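Local coordinates for protein similarities with probable monooxygenase (Photorhabdus luminescens, PDB 4HB9) that binds flavin-adenine dinucleotide and is probably a flavin-dependent monooxygenase of the aromatic-ring-hydroxylase type, at residues I45-C58 and A331-Q343. Sequence-based numbering, arbitrary orientation.
Sequences IHINSFGKQALQEC and ANTALRDALLLTQ. With FAD (flavin-adenine dinucleotide), chain B; EDO (1,2-ethanediol), chain G; EDO (1,2-ethanediol), chain D.
N332 holds H46 of strand 45-47 and the N-cap residue N48 with its side-chain amide. N332 ND2 donates to H46 O (2.9 Å), in the carbonyl plane. N332 OD1 accepts from N48 N at 2.8 Å, a nearly straight hydrogen bond whose donor lies above the carbonyl plane. The N48 amide stacks on that of N332, planes 21° apart. N48 OD1 caps helix 49-58, taking G51 N at 3.2 Å and, weakly, F50 N.

Backbone amides of both segments bind the flavin. H46 N donates to O4, A331 N to N1 and N332 N to O2. The contact thus forms the pyrimidine side of the FAD site, with the first turn of 331-343 offering its amides.

The R336 guanidinium lies flat over one face of the F50 ring, a cation-pi stack with R336 CZ 3.8 Å from the ring centroid. With CG anti to the backbone N (chi1 -168°), the extended arginine runs alongside F50.

Apolar packing joins the two helices, whose axes are inclined at 42°. A54 CB meets L335 CB at 3.7 Å, and L339 is a knob among Q53, A54, E57 and C58. G51 CA lies 4.4 Å from N332 CA.

Helix 11-22 packs against L335 and C58, helix 61-70 against L55, and strand 106-110 pairs with strand 44-47.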
ATOM      1  N   ILE A  45      -7.524  -0.461   3.559  1.00 18.95           N
ATOM      2  CA  ILE A  45      -6.524  -1.486   3.274  1.00 18.21           C
ATOM      3  C   ILE A  45      -7.133  -2.823   3.682  1.00 19.30           C
ATOM      4  O   ILE A  45      -7.780  -2.925   4.713  1.00 19.88           O
ATOM      5  CB  ILE A  45      -5.233  -1.173   4.030  1.00 20.25           C
ATOM      6  CG1 ILE A  45      -4.528  -0.025   3.308  1.00 22.39           C
ATOM      7  CG2 ILE A  45      -4.274  -2.387   4.088  1.00 21.05           C
ATOM      8  CD1 ILE A  45      -3.605   0.725   4.192  1.00 26.93           C
ATOM      9  N   HIS A  46      -6.957  -3.833   2.844  1.00 18.15           N
ATOM     10  CA  HIS A  46      -7.367  -5.185   3.162  1.00 19.34           C
ATOM     11  C   HIS A  46      -6.143  -5.956   3.587  1.00 19.12           C
ATOM     12  O   HIS A  46      -5.194  -6.031   2.835  1.00 19.36           O
ATOM     13  CB  HIS A  46      -7.981  -5.833   1.940  1.00 21.18           C
ATOM     14  CG  HIS A  46      -9.264  -5.196   1.527  1.00 23.60           C
ATOM     15  ND1 HIS A  46      -9.942  -5.556   0.385  1.00 25.60           N
ATOM     16  CD2 HIS A  46     -10.006  -4.237   2.127  1.00 23.83           C
ATOM     17  CE1 HIS A  46     -11.045  -4.830   0.291  1.00 27.97           C
ATOM     18  NE2 HIS A  46     -11.109  -4.022   1.336  1.00 25.26           N
ATOM     19  N   ILE A  47      -6.175  -6.488   4.796  1.00 18.95           N
ATOM     20  CA  ILE A  47      -5.061  -7.229   5.357  1.00 20.01           C
ATOM     21  C   ILE A  47      -5.238  -8.732   5.121  1.00 20.02           C
ATOM     22  O   ILE A  47      -6.299  -9.320   5.417  1.00 21.57           O
ATOM     23  CB  ILE A  47      -4.906  -6.895   6.854  1.00 19.99           C
ATOM     24  CG1 ILE A  47      -4.569  -5.410   7.035  1.00 20.65           C
ATOM     25  CG2 ILE A  47      -3.887  -7.810   7.536  1.00 19.84           C
ATOM     26  CD1 ILE A  47      -3.242  -4.964   6.462  1.00 20.99           C
ATOM     27  N   ASN A  48      -4.216  -9.359   4.544  1.00 20.69           N
ATOM     28  CA  ASN A  48      -4.281 -10.793   4.294  1.00 21.04           C
ATOM     29  C   ASN A  48      -3.480 -11.558   5.344  1.00 21.32           C
ATOM     30  O   ASN A  48      -3.064 -10.973   6.341  1.00 19.83           O
ATOM     31  CB  ASN A  48      -3.835 -11.093   2.868  1.00 22.64           C
ATOM     32  CG  ASN A  48      -2.347 -10.850   2.647  1.00 23.59           C
ATOM     33  OD1 ASN A  48      -1.557 -10.772   3.570  1.00 23.33           O
ATOM     34  ND2 ASN A  48      -1.980 -10.711   1.412  1.00 25.62           N
ATOM     35  N   SER A  49      -3.277 -12.862   5.148  1.00 22.20           N
ATOM     36  CA  SER A  49      -2.656 -13.675   6.184  1.00 22.73           C
ATOM     37  C   SER A  49      -1.217 -13.265   6.497  1.00 22.98           C
ATOM     38  O   SER A  49      -0.776 -13.374   7.650  1.00 23.03           O
ATOM     39  CB  SER A  49      -2.741 -15.168   5.847  1.00 26.33           C
ATOM     40  OG  SER A  49      -1.919 -15.471   4.749  1.00 27.77           O
ATOM     41  N   PHE A  50      -0.505 -12.738   5.509  1.00 22.85           N
ATOM     42  CA  PHE A  50       0.872 -12.299   5.711  1.00 23.98           C
ATOM     43  C   PHE A  50       0.918 -11.023   6.532  1.00 21.79           C
ATOM     44  O   PHE A  50       1.681 -10.930   7.486  1.00 20.98           O
ATOM     45  CB  PHE A  50       1.609 -12.109   4.373  1.00 25.92           C
ATOM     46  CG  PHE A  50       1.751 -13.373   3.569  1.00 27.90           C
ATOM     47  CD1 PHE A  50       2.723 -14.316   3.890  1.00 30.89           C
ATOM     48  CD2 PHE A  50       0.922 -13.616   2.476  1.00 30.88           C
ATOM     49  CE1 PHE A  50       2.858 -15.486   3.151  1.00 31.11           C
ATOM     50  CE2 PHE A  50       1.051 -14.791   1.733  1.00 33.39           C
ATOM     51  CZ  PHE A  50       2.022 -15.719   2.073  1.00 34.27           C
ATOM     52  N   GLY A  51       0.057 -10.061   6.184  1.00 21.39           N
ATOM     53  CA  GLY A  51      -0.087  -8.841   6.930  1.00 19.57           C
ATOM     54  C   GLY A  51      -0.553  -9.062   8.355  1.00 19.23           C
ATOM     55  O   GLY A  51      -0.027  -8.431   9.285  1.00 19.21           O
ATOM     56  N   LYS A  52      -1.516  -9.968   8.524  1.00 18.96           N
ATOM     57  CA  LYS A  52      -2.074 -10.282   9.818  1.00 20.11           C
ATOM     58  C   LYS A  52      -1.011 -10.880  10.740  1.00 19.23           C
ATOM     59  O   LYS A  52      -0.879 -10.471  11.882  1.00 17.55           O
ATOM     60  CB  LYS A  52      -3.262 -11.249   9.682  1.00 22.66           C
ATOM     61  CG  LYS A  52      -3.988 -11.499  10.998  1.00 27.39           C
ATOM     62  CD  LYS A  52      -5.151 -12.473  10.857  1.00 30.88           C
ATOM     63  CE  LYS A  52      -5.709 -12.908  12.212  1.00 34.85           C
ATOM     64  NZ  LYS A  52      -4.711 -13.666  13.030  1.00 38.42           N
ATOM     65  N   GLN A  53      -0.247 -11.832  10.227  1.00 18.08           N
ATOM     66  CA  GLN A  53       0.816 -12.457  11.024  1.00 20.01           C
ATOM     67  C   GLN A  53       1.895 -11.434  11.410  1.00 18.04           C
ATOM     68  O   GLN A  53       2.379 -11.402  12.575  1.00 17.14           O
ATOM     69  CB  GLN A  53       1.435 -13.625  10.238  1.00 21.15           C
ATOM     70  CG  GLN A  53       2.448 -14.405  11.049  1.00 24.55           C
ATOM     71  CD  GLN A  53       3.236 -15.398  10.207  1.00 28.01           C
ATOM     72  OE1 GLN A  53       3.526 -15.149   9.020  1.00 35.22           O
ATOM     73  NE2 GLN A  53       3.652 -16.480  10.832  1.00 27.88           N
ATOM     74  N   ALA A  54       2.268 -10.595  10.458  1.00 17.09           N
ATOM     75  CA  ALA A  54       3.271  -9.555  10.720  1.00 17.53           C
ATOM     76  C   ALA A  54       2.819  -8.643  11.854  1.00 17.32           C
ATOM     77  O   ALA A  54       3.556  -8.368  12.799  1.00 17.81           O
ATOM     78  CB  ALA A  54       3.556  -8.742   9.473  1.00 17.93           C
ATOM     79  N   LEU A  55       1.567  -8.207  11.788  1.00 17.13           N
ATOM     80  CA  LEU A  55       1.039  -7.329  12.823  1.00 17.01           C
ATOM     81  C   LEU A  55       0.979  -8.034  14.169  1.00 16.80           C
ATOM     82  O   LEU A  55       1.302  -7.443  15.204  1.00 17.91           O
ATOM     83  CB  LEU A  55      -0.336  -6.800  12.413  1.00 16.09           C
ATOM     84  CG  LEU A  55      -0.295  -5.836  11.230  1.00 16.25           C
ATOM     85  CD1 LEU A  55      -1.698  -5.680  10.637  1.00 17.95           C
ATOM     86  CD2 LEU A  55       0.240  -4.459  11.585  1.00 16.46           C
ATOM     87  N   GLN A  56       0.524  -9.273  14.184  1.00 17.84           N
ATOM     88  CA  GLN A  56       0.325  -9.961  15.460  1.00 19.31           C
ATOM     89  C   GLN A  56       1.680 -10.262  16.115  1.00 19.69           C
ATOM     90  O   GLN A  56       1.798 -10.190  17.339  1.00 17.99           O
ATOM     91  CB  GLN A  56      -0.493 -11.240  15.276  1.00 22.09           C
ATOM     92  CG  GLN A  56      -0.951 -11.879  16.573  1.00 26.06           C
ATOM     93  CD  GLN A  56      -1.936 -13.010  16.337  1.00 29.04           C
ATOM     94  OE1 GLN A  56      -2.108 -13.477  15.209  1.00 31.79           O
ATOM     95  NE2 GLN A  56      -2.614 -13.428  17.400  1.00 29.81           N
ATOM     96  N   GLU A  57       2.677 -10.589  15.295  1.00 19.41           N
ATOM     97  CA  GLU A  57       4.023 -10.931  15.799  0.50 21.44           C
ATOM     98  C   GLU A  57       4.896  -9.703  16.128  1.00 21.80           C
ATOM     99  O   GLU A  57       5.837  -9.800  16.911  1.00 22.62           O
ATOM    100  CB  GLU A  57       4.720 -11.908  14.813  0.50 21.86           C
ATOM    101  CG  GLU A  57       3.945 -13.225  14.676  0.50 23.14           C
ATOM    102  CD  GLU A  57       4.718 -14.394  14.070  0.50 24.94           C
ATOM    103  OE1 GLU A  57       5.881 -14.233  13.631  0.50 25.07           O
ATOM    104  OE2 GLU A  57       4.135 -15.506  14.034  0.50 25.73           O
ATOM    105  N   CYS A  58       4.606  -8.544  15.551  1.00 19.81           N
ATOM    106  CA  CYS A  58       5.431  -7.362  15.818  1.00 19.44           C
ATOM    107  C   CYS A  58       4.846  -6.376  16.816  1.00 20.40           C
ATOM    108  O   CYS A  58       5.594  -5.725  17.559  1.00 20.28           O
ATOM    109  CB  CYS A  58       5.715  -6.594  14.533  1.00 20.07           C
ATOM    110  SG  CYS A  58       6.813  -7.494  13.421  1.00 22.44           S
ATOM    111  N   ALA A 331       0.631  -2.984   1.133  1.00 19.78           N
ATOM    112  CA  ALA A 331       0.655  -2.916   2.599  1.00 19.08           C
ATOM    113  C   ALA A 331       1.029  -4.272   3.168  1.00 18.93           C
ATOM    114  O   ALA A 331       1.905  -4.370   4.049  1.00 18.59           O
ATOM    115  CB  ALA A 331      -0.693  -2.459   3.164  1.00 18.78           C
ATOM    116  N   ASN A 332       0.388  -5.327   2.667  1.00 17.45           N
ATOM    117  CA  ASN A 332       0.693  -6.651   3.174  1.00 18.63           C
ATOM    118  C   ASN A 332       2.141  -7.052   2.932  1.00 19.31           C
ATOM    119  O   ASN A 332       2.769  -7.677   3.802  1.00 18.94           O
ATOM    120  CB  ASN A 332      -0.225  -7.696   2.584  1.00 18.38           C
ATOM    121  CG  ASN A 332      -1.620  -7.558   3.111  1.00 18.42           C
ATOM    122  OD1 ASN A 332      -1.856  -7.806   4.288  1.00 16.96           O
ATOM    123  ND2 ASN A 332      -2.562  -7.198   2.241  1.00 18.52           N
ATOM    124  N   THR A 333       2.663  -6.704   1.763  1.00 19.22           N
ATOM    125  CA  THR A 333       4.068  -7.034   1.440  1.00 19.01           C
ATOM    126  C   THR A 333       5.047  -6.214   2.279  1.00 18.12           C
ATOM    127  O   THR A 333       6.057  -6.756   2.755  1.00 18.10           O
ATOM    128  CB  THR A 333       4.342  -6.900  -0.064  1.00 20.34           C
ATOM    129  OG1 THR A 333       3.367  -7.664  -0.767  1.00 23.52           O
ATOM    130  CG2 THR A 333       5.678  -7.481  -0.399  1.00 20.78           C
ATOM    131  N   ALA A 334       4.739  -4.931   2.505  1.00 17.81           N
ATOM    132  CA  ALA A 334       5.531  -4.110   3.415  1.00 16.08           C
ATOM    133  C   ALA A 334       5.577  -4.691   4.848  1.00 16.61           C
ATOM    134  O   ALA A 334       6.643  -4.736   5.496  1.00 15.83           O
ATOM    135  CB  ALA A 334       5.015  -2.688   3.448  1.00 16.39           C
ATOM    136  N   LEU A 335       4.429  -5.152   5.324  1.00 15.98           N
ATOM    137  CA  LEU A 335       4.333  -5.813   6.625  1.00 16.65           C
ATOM    138  C   LEU A 335       5.120  -7.122   6.662  1.00 17.04           C
ATOM    139  O   LEU A 335       5.853  -7.387   7.611  1.00 15.95           O
ATOM    140  CB  LEU A 335       2.863  -6.077   6.975  1.00 15.63           C
ATOM    141  CG  LEU A 335       2.070  -4.815   7.254  1.00 15.32           C
ATOM    142  CD1 LEU A 335       0.568  -5.129   7.310  1.00 15.44           C
ATOM    143  CD2 LEU A 335       2.563  -4.130   8.521  1.00 15.75           C
ATOM    144  N   ARG A 336       4.949  -7.935   5.624  1.00 17.37           N
ATOM    145  CA  ARG A 336       5.700  -9.164   5.480  1.00 18.61           C
ATOM    146  C   ARG A 336       7.218  -8.923   5.555  1.00 18.31           C
ATOM    147  O   ARG A 336       7.926  -9.678   6.225  1.00 18.23           O
ATOM    148  CB  ARG A 336       5.357  -9.804   4.143  1.00 20.50           C
ATOM    149  CG  ARG A 336       5.830 -11.220   3.975  1.00 22.23           C
ATOM    150  CD  ARG A 336       5.273 -11.771   2.678  1.00 23.56           C
ATOM    151  NE  ARG A 336       5.733 -13.127   2.426  1.00 24.51           N
ATOM    152  CZ  ARG A 336       5.374 -13.854   1.365  1.00 26.73           C
ATOM    153  NH1 ARG A 336       4.545 -13.366   0.454  1.00 26.82           N
ATOM    154  NH2 ARG A 336       5.832 -15.081   1.230  1.00 29.17           N
ATOM    155  N   ASP A 337       7.695  -7.920   4.819  1.00 17.05           N
ATOM    156  CA  ASP A 337       9.109  -7.510   4.862  1.00 17.86           C
ATOM    157  C   ASP A 337       9.535  -7.136   6.292  1.00 17.11           C
ATOM    158  O   ASP A 337      10.608  -7.529   6.760  1.00 16.23           O
ATOM    159  CB  ASP A 337       9.382  -6.282   4.014  1.00 18.13           C
ATOM    160  CG  ASP A 337       9.257  -6.512   2.500  1.00 18.49           C
ATOM    161  OD1 ASP A 337       9.144  -7.659   2.000  1.00 19.66           O
ATOM    162  OD2 ASP A 337       9.252  -5.483   1.797  1.00 18.33           O
ATOM    163  N   ALA A 338       8.693  -6.380   6.980  1.00 16.98           N
ATOM    164  CA  ALA A 338       9.014  -5.885   8.335  1.00 16.96           C
ATOM    165  C   ALA A 338       9.185  -7.025   9.332  1.00 17.19           C
ATOM    166  O   ALA A 338      10.133  -7.043  10.132  1.00 16.06           O
ATOM    167  CB  ALA A 338       7.959  -4.888   8.804  1.00 17.56           C
ATOM    168  N   LEU A 339       8.304  -8.012   9.252  1.00 17.28           N
ATOM    169  CA  LEU A 339       8.417  -9.190  10.096  1.00 18.22           C
ATOM    170  C   LEU A 339       9.702  -9.963   9.765  1.00 19.23           C
ATOM    171  O   LEU A 339      10.457 -10.373  10.638  1.00 16.74           O
ATOM    172  CB  LEU A 339       7.207 -10.099   9.891  1.00 18.89           C
ATOM    173  CG  LEU A 339       7.268 -11.400  10.681  1.00 20.48           C
ATOM    174  CD1 LEU A 339       7.370 -11.137  12.157  1.00 21.78           C
ATOM    175  CD2 LEU A 339       6.063 -12.277  10.402  1.00 21.66           C
ATOM    176  N   LEU A 340       9.931 -10.174   8.483  1.00 18.62           N
ATOM    177  CA  LEU A 340      11.132 -10.888   8.056  1.00 19.23           C
ATOM    178  C   LEU A 340      12.432 -10.192   8.475  1.00 18.78           C
ATOM    179  O   LEU A 340      13.330 -10.829   9.035  1.00 21.19           O
ATOM    180  CB  LEU A 340      11.095 -11.087   6.551  1.00 19.84           C
ATOM    181  CG  LEU A 340      12.250 -11.934   6.014  1.00 21.87           C
ATOM    182  CD1 LEU A 340      12.261 -13.308   6.686  1.00 22.15           C
ATOM    183  CD2 LEU A 340      12.083 -12.006   4.506  1.00 22.19           C
ATOM    184  N   LEU A 341      12.539  -8.898   8.217  1.00 17.83           N
ATOM    185  CA  LEU A 341      13.724  -8.142   8.592  1.00 18.12           C
ATOM    186  C   LEU A 341      13.914  -8.064  10.110  1.00 18.33           C
ATOM    187  O   LEU A 341      15.034  -8.147  10.598  1.00 17.31           O
ATOM    188  CB  LEU A 341      13.708  -6.758   7.974  1.00 18.88           C
ATOM    189  CG  LEU A 341      14.981  -5.914   8.149  1.00 20.51           C
ATOM    190  CD1 LEU A 341      16.248  -6.672   7.722  1.00 21.42           C
ATOM    191  CD2 LEU A 341      14.841  -4.635   7.377  1.00 20.56           C
ATOM    192  N   THR A 342      12.814  -7.942  10.857  1.00 18.16           N
ATOM    193  CA  THR A 342      12.875  -8.064  12.323  1.00 18.46           C
ATOM    194  C   THR A 342      13.562  -9.373  12.739  1.00 18.31           C
ATOM    195  O   THR A 342      14.475  -9.372  13.573  1.00 18.89           O
ATOM    196  CB  THR A 342      11.460  -8.031  12.940  1.00 16.56           C
ATOM    197  OG1 THR A 342      10.876  -6.754  12.705  1.00 16.61           O
ATOM    198  CG2 THR A 342      11.521  -8.288  14.430  1.00 16.52           C
ATOM    199  N   GLN A 343      13.074 -10.476  12.190  1.00 19.65           N
ATOM    200  CA  GLN A 343      13.570 -11.789  12.542  1.00 21.02           C
ATOM    201  C   GLN A 343      15.056 -11.934  12.208  1.00 21.32           C
ATOM    202  O   GLN A 343      15.820 -12.489  12.998  1.00 19.96           O
ATOM    203  CB  GLN A 343      12.764 -12.888  11.860  1.00 22.58           C
ATOM    204  CG  GLN A 343      11.339 -13.014  12.356  1.00 24.32           C
ATOM    205  CD  GLN A 343      10.455 -13.861  11.452  1.00 25.02           C
ATOM    206  OE1 GLN A 343      10.799 -14.152  10.311  1.00 24.76           O
ATOM    207  NE2 GLN A 343       9.295 -14.220  11.951  1.00 25.26           N
TER
HETATM  208  PA  FAD B 501       4.300   4.075   2.787  1.00 18.99           P
HETATM  209  O1A FAD B 501       3.273   3.435   3.682  1.00 17.00           O
HETATM  210  O2A FAD B 501       3.998   4.910   1.589  1.00 17.34           O
HETATM  211  O5B FAD B 501       5.319   4.887   3.717  1.00 19.33           O
HETATM  212  C5B FAD B 501       6.402   5.628   3.187  1.00 19.32           C
HETATM  213  C4B FAD B 501       6.738   6.653   4.252  1.00 19.66           C
HETATM  214  O4B FAD B 501       8.007   7.250   3.933  1.00 18.75           O
HETATM  215  C3B FAD B 501       5.700   7.786   4.364  1.00 19.66           C
HETATM  216  O3B FAD B 501       5.362   8.057   5.726  1.00 18.16           O
HETATM  217  C2B FAD B 501       6.426   8.948   3.716  1.00 19.94           C
HETATM  218  O2B FAD B 501       6.041  10.233   4.169  1.00 19.53           O
HETATM  219  C1B FAD B 501       7.880   8.644   4.105  1.00 18.90           C
HETATM  220  N9A FAD B 501       8.912   9.267   3.274  1.00 19.36           N
HETATM  221  C8A FAD B 501       8.970   9.311   1.917  1.00 21.62           C
HETATM  222  N7A FAD B 501      10.120   9.913   1.497  1.00 22.13           N
HETATM  223  C5A FAD B 501      10.792  10.259   2.615  1.00 21.17           C
HETATM  224  C6A FAD B 501      12.074  10.944   2.872  1.00 21.46           C
HETATM  225  N6A FAD B 501      12.783  11.360   1.797  1.00 21.83           N
HETATM  226  N1A FAD B 501      12.448  11.148   4.152  1.00 21.02           N
HETATM  227  C2A FAD B 501      11.700  10.698   5.185  1.00 22.38           C
HETATM  228  N3A FAD B 501      10.521  10.063   5.034  1.00 20.84           N
HETATM  229  C4A FAD B 501      10.025   9.819   3.776  1.00 21.16           C
HETATM  230  N1  FAD B 501      -2.161  -2.540   0.122  1.00 22.50           N
HETATM  231  C2  FAD B 501      -2.682  -3.709   0.560  1.00 23.92           C
HETATM  232  O2  FAD B 501      -1.929  -4.665   0.955  1.00 22.71           O
HETATM  233  N3  FAD B 501      -4.017  -3.880   0.598  1.00 21.82           N
HETATM  234  C4  FAD B 501      -4.912  -2.982   0.174  1.00 22.73           C
HETATM  235  O4  FAD B 501      -6.145  -3.232   0.237  1.00 20.78           O
HETATM  236  C4X FAD B 501      -4.421  -1.707  -0.356  1.00 22.52           C
HETATM  237  N5  FAD B 501      -5.261  -0.726  -0.796  1.00 24.69           N
HETATM  238  C5X FAD B 501      -4.749   0.427  -1.282  1.00 24.66           C
HETATM  239  C6  FAD B 501      -5.591   1.427  -1.758  1.00 24.35           C
HETATM  240  C7  FAD B 501      -5.086   2.630  -2.256  1.00 24.60           C
HETATM  241  C7M FAD B 501      -6.005   3.720  -2.774  1.00 26.16           C
HETATM  242  C8  FAD B 501      -3.629   2.846  -2.293  1.00 25.33           C
HETATM  243  C8M FAD B 501      -3.051   4.143  -2.816  1.00 26.77           C
HETATM  244  C9  FAD B 501      -2.782   1.850  -1.819  1.00 25.32           C
HETATM  245  C9A FAD B 501      -3.271   0.646  -1.312  1.00 23.98           C
HETATM  246  N10 FAD B 501      -2.404  -0.362  -0.834  1.00 23.38           N
HETATM  247  C10 FAD B 501      -2.945  -1.551  -0.358  1.00 22.79           C
HETATM  248  C1' FAD B 501      -0.934  -0.229  -0.882  1.00 22.72           C
HETATM  249  C2' FAD B 501      -0.333   0.274   0.429  1.00 21.11           C
HETATM  250  O2' FAD B 501      -1.006   1.435   0.888  1.00 20.88           O
HETATM  251  C3' FAD B 501       1.142   0.599   0.205  1.00 19.79           C
HETATM  252  O3' FAD B 501       1.725  -0.443  -0.577  1.00 21.26           O
HETATM  253  C4' FAD B 501       1.878   0.691   1.534  1.00 19.01           C
HETATM  254  O4' FAD B 501       1.598   1.960   2.094  1.00 18.96           O
HETATM  255  C5' FAD B 501       3.377   0.547   1.378  1.00 18.62           C
HETATM  256  O5' FAD B 501       3.941   0.652   2.669  1.00 18.00           O
HETATM  257  P   FAD B 501       5.365   1.389   2.802  1.00 18.21           P
HETATM  258  O1P FAD B 501       5.627   1.420   4.289  1.00 17.60           O
HETATM  259  O2P FAD B 501       6.342   0.734   1.862  1.00 16.96           O
HETATM  260  O3P FAD B 501       5.219   2.882   2.231  1.00 16.51           O
HETATM  261  C1  EDO G 506       0.835 -10.245  -0.146  1.00 40.67           C
HETATM  262  O1  EDO G 506       0.225 -11.513  -0.381  1.00 46.21           O
HETATM  263  C2  EDO G 506       1.854 -10.402   0.968  1.00 40.96           C
HETATM  264  O2  EDO G 506       3.102 -10.821   0.445  1.00 40.91           O
HETATM  265  C1  EDO D 503      -4.808 -15.407   2.748  1.00 59.93           C
HETATM  266  O1  EDO D 503      -5.295 -14.135   3.205  1.00 53.07           O
HETATM  267  C2  EDO D 503      -3.861 -15.263   1.556  1.00 60.00           C
HETATM  268  O2  EDO D 503      -2.741 -14.420   1.872  1.00 59.34           O
HETATM  269  O   HOH W   1       8.595 -13.162  14.834  1.00 34.20           O